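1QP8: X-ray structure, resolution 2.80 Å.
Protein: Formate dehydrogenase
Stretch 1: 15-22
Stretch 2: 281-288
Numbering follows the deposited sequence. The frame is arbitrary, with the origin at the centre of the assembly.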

ATOM      1  N   GLU A  15      32.236  16.239  -8.311  1.00 45.10           N
ATOM      2  CA  GLU A  15      32.958  17.083  -7.395  1.00 45.10           C
ATOM      3  C   GLU A  15      33.711  16.191  -6.417  1.00 45.10           C
ATOM      4  O   GLU A  15      34.939  16.269  -6.313  1.00 45.10           O
ATOM      5  CB  GLU A  15      32.009  18.010  -6.641  1.00 99.76           C
ATOM      6  CG  GLU A  15      32.748  19.119  -5.908  1.00 99.76           C
ATOM      7  CD  GLU A  15      31.825  20.165  -5.321  1.00 99.76           C
ATOM      8  OE1 GLU A  15      30.960  20.679  -6.066  1.00 99.76           O
ATOM      9  OE2 GLU A  15      31.973  20.479  -4.118  1.00 99.76           O
ATOM     10  N   GLU A  16      32.981  15.334  -5.712  1.00 50.20           N
ATOM     11  CA  GLU A  16      33.604  14.442  -4.740  1.00 50.20           C
ATOM     12  C   GLU A  16      34.674  13.492  -5.314  1.00 50.20           C
ATOM     13  O   GLU A  16      35.753  13.339  -4.733  1.00 50.20           O
ATOM     14  CB  GLU A  16      32.521  13.643  -4.013  1.00 76.99           C
ATOM     15  CG  GLU A  16      31.906  14.385  -2.832  1.00 76.99           C
ATOM     16  CD  GLU A  16      32.882  14.549  -1.674  1.00 76.99           C
ATOM     17  OE1 GLU A  16      33.350  13.514  -1.139  1.00 76.99           O
ATOM     18  OE2 GLU A  16      33.184  15.708  -1.299  1.00 76.99           O
ATOM     19  N   LEU A  17      34.391  12.864  -6.452  1.00 42.71           N
ATOM     20  CA  LEU A  17      35.355  11.942  -7.025  1.00 42.71           C
ATOM     21  C   LEU A  17      36.667  12.615  -7.363  1.00 42.71           C
ATOM     22  O   LEU A  17      37.734  12.036  -7.165  1.00 42.71           O
ATOM     23  CB  LEU A  17      34.785  11.269  -8.278  1.00 46.31           C
ATOM     24  CG  LEU A  17      33.640  10.267  -8.061  1.00 46.31           C
ATOM     25  CD1 LEU A  17      33.316   9.557  -9.377  1.00 46.31           C
ATOM     26  CD2 LEU A  17      34.040   9.257  -7.004  1.00 46.31           C
ATOM     27  N   ARG A  18      36.592  13.845  -7.866  1.00 46.92           N
ATOM     28  CA  ARG A  18      37.797  14.576  -8.250  1.00 46.92           C
ATOM     29  C   ARG A  18      38.754  14.844  -7.098  1.00 46.92           C
ATOM     30  O   ARG A  18      39.934  15.108  -7.322  1.00 46.92           O
ATOM     31  CB  ARG A  18      37.422  15.881  -8.944  1.00 88.26           C
ATOM     32  CG  ARG A  18      36.750  15.648 -10.279  1.00 88.26           C
ATOM     33  CD  ARG A  18      36.483  16.940 -11.015  1.00 88.26           C
ATOM     34  NE  ARG A  18      35.721  16.711 -12.240  1.00 88.26           N
ATOM     35  CZ  ARG A  18      35.277  17.683 -13.033  1.00 88.26           C
ATOM     36  NH1 ARG A  18      35.524  18.950 -12.728  1.00 88.26           N
ATOM     37  NH2 ARG A  18      34.572  17.392 -14.120  1.00 88.26           N
ATOM     38  N   LYS A  19      38.257  14.769  -5.869  1.00 48.80           N
ATOM     39  CA  LYS A  19      39.101  14.993  -4.705  1.00 48.80           C
ATOM     40  C   LYS A  19      39.883  13.720  -4.388  1.00 48.80           C
ATOM     41  O   LYS A  19      40.854  13.742  -3.622  1.00 48.80           O
ATOM     42  CB  LYS A  19      38.244  15.390  -3.504  1.00 72.70           C
ATOM     43  CG  LYS A  19      37.388  16.610  -3.752  1.00 72.70           C
ATOM     44  CD  LYS A  19      36.565  16.961  -2.529  1.00 72.70           C
ATOM     45  CE  LYS A  19      35.708  18.206  -2.784  1.00 72.70           C
ATOM     46  NZ  LYS A  19      34.998  18.716  -1.561  1.00 72.70           N
ATOM     47  N   TYR A  20      39.463  12.609  -4.998  1.00 57.80           N
ATOM     48  CA  TYR A  20      40.111  11.322  -4.762  1.00 57.80           C
ATOM     49  C   TYR A  20      40.725  10.625  -5.956  1.00 57.80           C
ATOM     50  O   TYR A  20      41.692   9.894  -5.801  1.00 57.80           O
ATOM     51  CB  TYR A  20      39.134  10.348  -4.109  1.00 33.80           C
ATOM     52  CG  TYR A  20      38.752  10.745  -2.717  1.00 33.80           C
ATOM     53  CD1 TYR A  20      37.671  11.595  -2.487  1.00 33.80           C
ATOM     54  CD2 TYR A  20      39.519  10.342  -1.633  1.00 33.80           C
ATOM     55  CE1 TYR A  20      37.378  12.046  -1.206  1.00 33.80           C
ATOM     56  CE2 TYR A  20      39.237  10.778  -0.359  1.00 33.80           C
ATOM     57  CZ  TYR A  20      38.170  11.636  -0.150  1.00 33.80           C
ATOM     58  OH  TYR A  20      37.930  12.117   1.115  1.00 33.80           O
ATOM     59  N   PHE A  21      40.178  10.845  -7.142  1.00 49.81           N
ATOM     60  CA  PHE A  21      40.685  10.156  -8.320  1.00 49.81           C
ATOM     61  C   PHE A  21      40.933  11.039  -9.523  1.00 49.81           C
ATOM     62  O   PHE A  21      40.625  12.219  -9.527  1.00 49.81           O
ATOM     63  CB  PHE A  21      39.686   9.080  -8.783  1.00 35.19           C
ATOM     64  CG  PHE A  21      39.227   8.152  -7.701  1.00 35.19           C
ATOM     65  CD1 PHE A  21      38.210   8.525  -6.835  1.00 35.19           C
ATOM     66  CD2 PHE A  21      39.817   6.902  -7.544  1.00 35.19           C
ATOM     67  CE1 PHE A  21      37.789   7.667  -5.832  1.00 35.19           C
ATOM     68  CE2 PHE A  21      39.402   6.045  -6.549  1.00 35.19           C
ATOM     69  CZ  PHE A  21      38.385   6.427  -5.690  1.00 35.19           C
ATOM     70  N   LYS A  22      41.507  10.425 -10.546  1.00 43.79           N
ATOM     71  CA  LYS A  22      41.714  11.079 -11.812  1.00 43.79           C
ATOM     72  C   LYS A  22      40.663  10.352 -12.665  1.00 43.79           C
ATOM     73  O   LYS A  22      40.856   9.210 -13.092  1.00 43.79           O
ATOM     74  CB  LYS A  22      43.107  10.817 -12.372  1.00 50.32           C
ATOM     75  CG  LYS A  22      43.209  11.286 -13.816  1.00 50.32           C
ATOM     76  CD  LYS A  22      44.562  11.049 -14.457  1.00 50.32           C
ATOM     77  CE  LYS A  22      44.554  11.606 -15.882  1.00 50.32           C
ATOM     78  NZ  LYS A  22      45.707  11.123 -16.690  1.00 50.32           N
ATOM     79  N   ASN A 281      31.110   4.598  -1.180  1.00 45.60           N
ATOM     80  CA  ASN A 281      31.706   3.302  -0.928  1.00 45.60           C
ATOM     81  C   ASN A 281      33.049   3.178  -1.619  1.00 45.60           C
ATOM     82  O   ASN A 281      33.987   2.542  -1.124  1.00 45.60           O
ATOM     83  CB  ASN A 281      30.774   2.208  -1.421  1.00 37.21           C
ATOM     84  CG  ASN A 281      31.138   0.850  -0.867  1.00 37.21           C
ATOM     85  OD1 ASN A 281      31.243   0.679   0.348  1.00 37.21           O
ATOM     86  ND2 ASN A 281      31.338  -0.123  -1.751  1.00 37.21           N
ATOM     87  N   LEU A 282      33.129   3.803  -2.776  1.00 32.20           N
ATOM     88  CA  LEU A 282      34.325   3.763  -3.577  1.00 32.20           C
ATOM     89  C   LEU A 282      35.432   4.529  -2.868  1.00 32.20           C
ATOM     90  O   LEU A 282      36.596   4.119  -2.869  1.00 32.20           O
ATOM     91  CB  LEU A 282      33.989   4.375  -4.927  1.00 34.64           C
ATOM     92  CG  LEU A 282      34.975   4.418  -6.072  1.00 34.64           C
ATOM     93  CD1 LEU A 282      35.792   3.175  -6.063  1.00 34.64           C
ATOM     94  CD2 LEU A 282      34.194   4.581  -7.389  1.00 34.64           C
ATOM     95  N   ILE A 283      35.058   5.635  -2.236  1.00 43.54           N
ATOM     96  CA  ILE A 283      36.014   6.468  -1.531  1.00 43.54           C
ATOM     97  C   ILE A 283      36.575   5.770  -0.303  1.00 43.54           C
ATOM     98  O   ILE A 283      37.768   5.917   0.002  1.00 43.54           O
ATOM     99  CB  ILE A 283      35.374   7.807  -1.130  1.00 43.02           C
ATOM    100  CG1 ILE A 283      35.067   8.607  -2.392  1.00 43.02           C
ATOM    101  CG2 ILE A 283      36.305   8.593  -0.239  1.00 43.02           C
ATOM    102  CD1 ILE A 283      34.271   9.846  -2.143  1.00 43.02           C
ATOM    103  N   THR A 284      35.733   5.017   0.411  1.00 39.10           N
ATOM    104  CA  THR A 284      36.243   4.314   1.581  1.00 39.10           C
ATOM    105  C   THR A 284      37.192   3.234   1.092  1.00 39.10           C
ATOM    106  O   THR A 284      38.132   2.857   1.786  1.00 39.10           O
ATOM    107  CB  THR A 284      35.142   3.673   2.452  1.00 40.63           C
ATOM    108  OG1 THR A 284      35.433   2.280   2.617  1.00 40.63           O
ATOM    109  CG2 THR A 284      33.764   3.876   1.846  1.00 40.63           C
ATOM    110  N   TYR A 285      36.951   2.733  -0.110  1.00 43.12           N
ATOM    111  CA  TYR A 285      37.863   1.753  -0.656  1.00 43.12           C
ATOM    112  C   TYR A 285      39.161   2.508  -0.926  1.00 43.12           C
ATOM    113  O   TYR A 285      40.245   2.074  -0.546  1.00 43.12           O
ATOM    114  CB  TYR A 285      37.351   1.196  -1.972  1.00 45.26           C
ATOM    115  CG  TYR A 285      38.465   0.573  -2.779  1.00 45.26           C
ATOM    116  CD1 TYR A 285      38.918  -0.714  -2.496  1.00 45.26           C
ATOM    117  CD2 TYR A 285      39.106   1.297  -3.786  1.00 45.26           C
ATOM    118  CE1 TYR A 285      39.980  -1.267  -3.188  1.00 45.26           C
ATOM    119  CE2 TYR A 285      40.165   0.760  -4.483  1.00 45.26           C
ATOM    120  CZ  TYR A 285      40.601  -0.524  -4.180  1.00 45.26           C
ATOM    121  OH  TYR A 285      41.655  -1.071  -4.872  1.00 45.26           O
ATOM    122  N   ALA A 286      39.035   3.650  -1.590  1.00 62.19           N
ATOM    123  CA  ALA A 286      40.187   4.476  -1.933  1.00 62.19           C
ATOM    124  C   ALA A 286      41.021   4.871  -0.720  1.00 62.19           C
ATOM    125  O   ALA A 286      42.243   4.859  -0.774  1.00 62.19           O
ATOM    126  CB  ALA A 286      39.724   5.727  -2.664  1.00 89.88           C
ATOM    127  N   THR A 287      40.363   5.227   0.371  1.00 62.86           N
ATOM    128  CA  THR A 287      41.077   5.628   1.566  1.00 62.86           C
ATOM    129  C   THR A 287      41.521   4.466   2.451  1.00 62.86           C
ATOM    130  O   THR A 287      41.919   4.669   3.599  1.00 62.86           O
ATOM    131  CB  THR A 287      40.239   6.610   2.377  1.00 43.19           C
ATOM    132  OG1 THR A 287      38.893   6.141   2.467  1.00 43.19           O
ATOM    133  CG2 THR A 287      40.235   7.947   1.700  1.00 43.19           C
ATOM    134  N   GLY A 288      41.446   3.251   1.917  1.00 64.39           N
ATOM    135  CA  GLY A 288      41.887   2.083   2.661  1.00 64.39           C
ATOM    136  C   GLY A 288      40.947   1.455   3.673  1.00 64.39           C
ATOM    137  O   GLY A 288      41.397   0.749   4.576  1.00 64.39           O
TER

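The two stretches, far apart in sequence but in one chain, meet through a small apolar contact in which two aromatic rings from 15-22 pack on the final turns of the helix in 281-288, with no hydrogen bond crossing between them. Together they bury 343 Å² of surface. Ile-283 is at the centre and gives up the most area, 85 Å²; Ile-283 CA and Tyr-20 CA, 7.1 Å apart, are the closest pair of CA atoms across the stretches. Its CA-to-CB bond points sideways, yet its branched side chain reaches three residues. Ile-283 CG2 sits over one face of the Tyr-20 ring, 3.6 Å from the centroid and 12° off the ring normal, a CH-pi contact, and Tyr-20 CZ is the ring atom closest to it, also at 3.6 Å. Ile-283 CG1 approaches the Phe-21 ring at its edge, 4.5 Å from Phe-21 CE1, and CD1 of Ile-283 lies 3.9 Å from Glu-16 OE1, where the acid merely borders the apolar patch. A beta-branched residue suits this place because methyl and methylene groups leave CB in different directions.

Phe-21, buried and with chi1 in the m well, directs its CA-to-CB bond toward the helix. Phe-21 CZ comes within 3.4 Å of Ala-286 CB and 4.0 Å of Leu-282 CG. Leu-282 and Ala-286 are one helical turn apart, joined by the backbone hydrogen bond from Ala-286 N to Leu-282 O (2.8 Å), so both can meet the tip of the same ring. The single methyl of Ala-286 lets the ring come close to the helix, while buried Leu-282 adds a bulkier apolar surface.

Tyr-20 also directs its CA-to-CB bond toward the helix but remains exposed, its closest contacts to the helix and to Thr-287 made by ring carbons. Tyr-20 CE2 lies 3.6 Å from Thr-287 CG2. Threonine serves two purposes here: its methyl meets the ring, while Thr-287 OG1 donates a 2.7 Å hydrogen bond to Ile-283 O, satisfying the hydroxyl within its own stretch. That carbonyl, Ile-283 O, also accepts from Thr-287 N at 2.7 Å, just where the chain leaves helical geometry.

Local bonds help hold the aromatic pair in position: Tyr-20 N and Phe-21 N both donate to Leu-17 O, at 2.8 and 2.7 Å. Lys-19 stays clear of the helix, Lys-19 NZ forming a salt bridge with Glu-16 OE2 at 3.5 Å. Gly-288, beyond the contact, adopts phi/psi of 82/21, where a CB would jam against the preceding carbonyl oxygen.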